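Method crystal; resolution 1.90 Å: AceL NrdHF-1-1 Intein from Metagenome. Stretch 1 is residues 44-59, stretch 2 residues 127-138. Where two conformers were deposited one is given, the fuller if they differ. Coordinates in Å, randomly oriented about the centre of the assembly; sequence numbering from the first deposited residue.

Stretch 1 44-59: YTNPTKTQKVIRDEIY
Stretch 2 (127-138) EPTEFHALSVPG

Two strands of one chain, centred on residues 50-54 and 129-134, run side by side as an antiparallel pair. Their N-to-C directions differ by 150° and their axes approach to 4.5 Å. Contact between the stretches buries 1034 Å² in all. Backbone torsions are extended along both strands, with phi mostly between -110° and -145° and psi mostly between 115° and 155°.

The register pairs Thr50 with Leu134, Gln51 with Ala133, Lys52 with His132, Val53 with Phe131, Ile54 with Glu130 and Arg55 with Thr129. Hydrogen-bonded pairs alternate with non-hydrogen-bonded ones. Gln51 N donates to Ala133 O at 2.9 Å, and Ala133 N returns to Gln51 O at 3.1 Å. Val53 N reaches Phe131 O at 2.9 Å; Phe131 N reaches Val53 O at 2.7 Å. Arg55 N to Thr129 O is 3.1 Å, and Thr129 N to Arg55 O is 3.0 Å. Near the other end, Ser135 N bonds Lys49 O at 2.9 Å, while Thr48 N donates to Ser135 O at 2.9 Å. Between these rungs, CA-H groups lean on the same carbonyls: His132 CA lies 3.2 Å from Gln51 O.

Side chains alternate between the faces. Gln51, Val53, Arg55, Thr129, Phe131 and Ala133 share one; Thr50, Lys52, Ile54, Glu130, His132 and Leu134 share the other.

Phe131 has the largest covered area, 128 Å². Its chi1 is m (-63°) and its chi2 70°, which carry the ring closer to the first stretch. Arg55 O meets the ring edge, with CE1 of Phe131 3.6 Å from Arg55 O. Ile58, t at chi1 and chi2, places CD1 3.9 Å from Phe131 CE2, an apolar contact made after the chain turns its corner at Asp56. Glu57 O lies 3.6 Å from Phe131 CZ and has no polar partner in the model. Val53, chi1 82° (p), sets CG1 3.8 Å from Phe131 CB. Arg55 is m at chi1, chi2 and chi3. Its CB packs 3.7 Å from Phe131 CE1, but the end of the side chain leads away. Ala133 CB, a lone methyl, meets Gln51 CG at 3.4 Å; Gln51 chi1 is off a well at 107°.

On the opposite face, His132 is m at chi1 with chi2 -97°. Glu130, chi1 off-well at 19° and chi2 t, shares this face two residues away, so His132 NE2 can donate to Glu130 OE1 at 2.9 Å. A water bridges the stretches: it donates to Gln51 O at 3.0 Å and lies 2.7 Å from His132 ND1. Lys52, t at chi1 and chi2, rests CG 3.6 Å from His132 CE1, then its end leads away. Thr50 (p) lays its CG2 methyl against the CD2 methyl of Leu134 (m, t), at 3.7 Å. Ile54, chi1 m and chi2 137°, packs CG2 3.5 Å from Pro128 CB.

Beyond the strand pairing, Thr45, chi1 p, brings OG1 3.9 Å from Val136 CG1.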

# COMPACT_ATOMS: atom_id res chain seq x y z
N TYR A 44 11.52 10.60 1.66
CA TYR A 44 11.36 10.09 3.03
C TYR A 44 10.77 11.22 3.90
O TYR A 44 11.27 12.35 3.88
CB TYR A 44 12.69 9.55 3.60
CG TYR A 44 13.30 8.44 2.78
CD1 TYR A 44 12.90 7.12 2.94
CD2 TYR A 44 14.28 8.72 1.83
CE1 TYR A 44 13.46 6.11 2.19
CE2 TYR A 44 14.84 7.70 1.07
CZ TYR A 44 14.43 6.40 1.25
OH TYR A 44 14.98 5.39 0.51
N THR A 45 9.68 10.91 4.60
CA THR A 45 8.97 11.85 5.50
C THR A 45 8.55 11.08 6.76
O THR A 45 8.47 9.85 6.71
CB THR A 45 7.68 12.40 4.84
OG1 THR A 45 6.85 11.30 4.46
CG2 THR A 45 7.99 13.25 3.61
N ASN A 46 8.31 11.80 7.85
CA ASN A 46 7.79 11.21 9.10
C ASN A 46 6.28 11.03 8.92
O ASN A 46 5.61 11.91 8.38
CB ASN A 46 8.13 12.08 10.31
CG ASN A 46 9.63 12.26 10.48
OD1 ASN A 46 10.34 11.36 10.93
ND2 ASN A 46 10.11 13.43 10.10
N PRO A 47 5.73 9.87 9.34
CA PRO A 47 4.27 9.74 9.43
C PRO A 47 3.74 10.76 10.44
O PRO A 47 4.44 11.05 11.41
CB PRO A 47 4.04 8.31 9.94
CG PRO A 47 5.35 7.60 9.85
CD PRO A 47 6.44 8.64 9.73
N THR A 48 2.54 11.30 10.19
CA THR A 48 1.87 12.26 11.09
C THR A 48 0.86 11.55 12.00
O THR A 48 0.46 12.11 13.02
CB THR A 48 1.16 13.38 10.29
OG1 THR A 48 0.16 12.78 9.46
CG2 THR A 48 2.15 14.17 9.43
N LYS A 49 0.45 10.33 11.65
CA LYS A 49 -0.27 9.45 12.57
C LYS A 49 -0.11 7.97 12.20
O LYS A 49 0.07 7.66 11.01
CB LYS A 49 -1.76 9.84 12.69
CG LYS A 49 -2.54 9.85 11.39
CD LYS A 49 -4.05 9.92 11.61
CE LYS A 49 -4.51 11.28 12.12
NZ LYS A 49 -4.36 12.36 11.10
N THR A 50 -0.14 7.11 13.22
CA THR A 50 -0.20 5.64 13.09
C THR A 50 -1.51 5.19 13.76
O THR A 50 -1.95 5.85 14.71
CB THR A 50 0.99 4.96 13.80
OG1 THR A 50 0.90 5.21 15.20
CG2 THR A 50 2.32 5.49 13.28
N GLN A 51 -2.13 4.13 13.22
CA GLN A 51 -3.43 3.62 13.70
C GLN A 51 -3.30 2.11 13.91
O GLN A 51 -2.63 1.43 13.12
CB GLN A 51 -4.57 3.96 12.72
CG GLN A 51 -5.09 2.78 11.91
CD GLN A 51 -6.41 3.03 11.18
OE1 GLN A 51 -7.14 2.08 10.89
NE2 GLN A 51 -6.71 4.29 10.89
N LYS A 52 -3.93 1.61 14.98
CA LYS A 52 -4.04 0.18 15.29
C LYS A 52 -5.54 -0.14 15.39
O LYS A 52 -6.25 0.50 16.17
CB LYS A 52 -3.32 -0.13 16.61
CG LYS A 52 -3.12 -1.61 16.91
CD LYS A 52 -2.86 -1.87 18.39
CE LYS A 52 -1.65 -1.10 18.90
NZ LYS A 52 -1.62 -1.12 20.39
N VAL A 53 -6.01 -1.09 14.58
CA VAL A 53 -7.41 -1.54 14.58
C VAL A 53 -7.41 -3.07 14.47
O VAL A 53 -6.45 -3.63 13.92
CB VAL A 53 -8.21 -0.89 13.42
CG1 VAL A 53 -7.99 -1.61 12.10
CG2 VAL A 53 -9.70 -0.79 13.75
N ILE A 54 -8.44 -3.73 15.01
CA ILE A 54 -8.60 -5.20 14.96
C ILE A 54 -9.86 -5.51 14.15
O ILE A 54 -10.95 -5.11 14.56
CB ILE A 54 -8.69 -5.76 16.40
CG1 ILE A 54 -7.33 -5.64 17.10
CG2 ILE A 54 -9.17 -7.21 16.40
CD1 ILE A 54 -7.42 -5.17 18.53
N ARG A 55 -9.70 -6.17 12.99
CA ARG A 55 -10.82 -6.55 12.09
C ARG A 55 -10.70 -8.02 11.68
O ARG A 55 -9.68 -8.64 11.99
CB ARG A 55 -10.84 -5.69 10.81
CG ARG A 55 -10.52 -4.21 11.01
CD ARG A 55 -11.30 -3.55 12.12
NE ARG A 55 -12.59 -3.01 11.73
CZ ARG A 55 -13.37 -2.29 12.53
NH1 ARG A 55 -12.99 -2.01 13.77
NH2 ARG A 55 -14.54 -1.84 12.09
N ASP A 56 -11.72 -8.54 10.99
CA ASP A 56 -11.77 -9.94 10.55
C ASP A 56 -12.18 -10.08 9.07
O ASP A 56 -12.70 -11.12 8.67
CB ASP A 56 -12.71 -10.76 11.46
CG ASP A 56 -14.17 -10.38 11.30
OD1 ASP A 56 -14.46 -9.39 10.60
OD2 ASP A 56 -15.03 -11.09 11.88
N GLU A 57 -11.94 -9.05 8.26
CA GLU A 57 -12.09 -9.20 6.80
C GLU A 57 -10.99 -8.43 6.08
O GLU A 57 -10.55 -7.36 6.55
CB GLU A 57 -13.50 -8.85 6.32
CG GLU A 57 -13.88 -7.40 6.49
CD GLU A 57 -15.32 -7.15 6.09
OE1 GLU A 57 -15.74 -7.64 5.02
OE2 GLU A 57 -16.03 -6.45 6.84
N ILE A 58 -10.55 -8.99 4.95
CA ILE A 58 -9.34 -8.56 4.23
C ILE A 58 -9.59 -8.67 2.73
O ILE A 58 -10.34 -9.57 2.31
CB ILE A 58 -8.13 -9.43 4.67
CG1 ILE A 58 -6.80 -8.73 4.42
CG2 ILE A 58 -8.16 -10.81 4.02
CD1 ILE A 58 -5.67 -9.31 5.23
N TYR A 59 -9.00 -7.74 1.97
CA TYR A 59 -8.89 -7.77 0.49
C TYR A 59 -7.42 -8.03 0.14
O TYR A 59 -6.56 -7.19 0.47
CB TYR A 59 -9.35 -6.45 -0.14
CG TYR A 59 -10.84 -6.38 -0.25
CD1 TYR A 59 -11.62 -6.02 0.84
CD2 TYR A 59 -11.48 -6.72 -1.44
CE1 TYR A 59 -13.00 -5.97 0.74
CE2 TYR A 59 -12.86 -6.68 -1.54
CZ TYR A 59 -13.61 -6.31 -0.44
OH TYR A 59 -14.98 -6.26 -0.55
N GLU A 127 -10.38 -15.66 12.71
CA GLU A 127 -10.32 -14.89 13.97
C GLU A 127 -9.85 -13.45 13.70
O GLU A 127 -9.13 -13.20 12.73
CB GLU A 127 -9.38 -15.58 14.98
CG GLU A 127 -9.88 -16.93 15.50
CD GLU A 127 -11.15 -16.85 16.36
OE1 GLU A 127 -11.99 -17.79 16.27
OE2 GLU A 127 -11.32 -15.88 17.14
N PRO A 128 -10.27 -12.49 14.54
CA PRO A 128 -9.79 -11.11 14.40
C PRO A 128 -8.26 -11.02 14.46
O PRO A 128 -7.64 -11.84 15.14
CB PRO A 128 -10.43 -10.36 15.58
CG PRO A 128 -11.03 -11.41 16.46
CD PRO A 128 -11.27 -12.62 15.61
N THR A 129 -7.68 -10.06 13.73
CA THR A 129 -6.24 -9.76 13.79
C THR A 129 -6.02 -8.25 13.62
O THR A 129 -6.94 -7.56 13.16
CB THR A 129 -5.43 -10.57 12.76
OG1 THR A 129 -4.05 -10.47 13.09
CG2 THR A 129 -5.65 -10.08 11.32
N GLU A 130 -4.84 -7.76 14.00
CA GLU A 130 -4.53 -6.32 13.97
C GLU A 130 -4.23 -5.89 12.54
O GLU A 130 -3.58 -6.65 11.81
CB GLU A 130 -3.40 -5.92 14.94
CG GLU A 130 -2.48 -7.03 15.42
CD GLU A 130 -1.51 -6.54 16.47
OE1 GLU A 130 -0.66 -5.69 16.15
OE2 GLU A 130 -1.61 -7.00 17.63
N PHE A 131 -4.77 -4.73 12.16
CA PHE A 131 -4.39 -3.98 10.95
C PHE A 131 -3.83 -2.62 11.40
O PHE A 131 -4.30 -2.06 12.41
CB PHE A 131 -5.58 -3.73 10.00
CG PHE A 131 -6.22 -4.97 9.42
CD1 PHE A 131 -6.95 -5.83 10.22
CD2 PHE A 131 -6.13 -5.25 8.06
CE1 PHE A 131 -7.55 -6.96 9.69
CE2 PHE A 131 -6.73 -6.38 7.53
CZ PHE A 131 -7.44 -7.23 8.34
N HIS A 132 -2.85 -2.10 10.66
CA HIS A 132 -2.16 -0.85 10.98
C HIS A 132 -2.24 0.08 9.75
O HIS A 132 -2.38 -0.41 8.62
CB HIS A 132 -0.71 -1.15 11.40
CG HIS A 132 -0.60 -1.98 12.63
ND1 HIS A 132 -0.39 -1.43 13.88
CD2 HIS A 132 -0.65 -3.32 12.81
CE1 HIS A 132 -0.34 -2.40 14.78
NE2 HIS A 132 -0.49 -3.56 14.16
N ALA A 133 -2.19 1.40 10.01
CA ALA A 133 -2.24 2.45 8.98
C ALA A 133 -1.31 3.61 9.34
O ALA A 133 -1.08 3.84 10.53
CB ALA A 133 -3.67 2.97 8.82
N LEU A 134 -0.79 4.30 8.32
CA LEU A 134 0.01 5.53 8.47
C LEU A 134 -0.62 6.67 7.66
O LEU A 134 -1.24 6.40 6.63
CB LEU A 134 1.43 5.30 7.93
CG LEU A 134 2.16 4.04 8.38
CD1 LEU A 134 3.51 3.94 7.68
CD2 LEU A 134 2.33 4.05 9.89
N SER A 135 -0.46 7.90 8.14
CA SER A 135 -0.70 9.12 7.36
C SER A 135 0.66 9.74 7.01
O SER A 135 1.50 9.88 7.91
CB SER A 135 -1.57 10.10 8.14
OG SER A 135 -2.78 9.46 8.54
N VAL A 136 0.87 10.03 5.73
CA VAL A 136 2.03 10.79 5.23
C VAL A 136 1.54 11.91 4.30
O VAL A 136 0.53 11.76 3.63
CB VAL A 136 3.05 9.88 4.49
CG1 VAL A 136 3.85 9.04 5.48
CG2 VAL A 136 2.38 8.98 3.46
N PRO A 137 2.24 13.07 4.27
CA PRO A 137 1.84 14.20 3.42
C PRO A 137 1.50 13.87 1.95
O PRO A 137 0.56 14.43 1.40
CB PRO A 137 3.07 15.11 3.48
CG PRO A 137 3.66 14.85 4.82
CD PRO A 137 3.44 13.38 5.07
N GLY A 138 2.27 12.96 1.34
CA GLY A 138 2.09 12.57 -0.06
C GLY A 138 0.87 11.69 -0.29
O GLY A 138 0.50 11.46 -1.44
O HOH W 1 0.09 1.15 14.39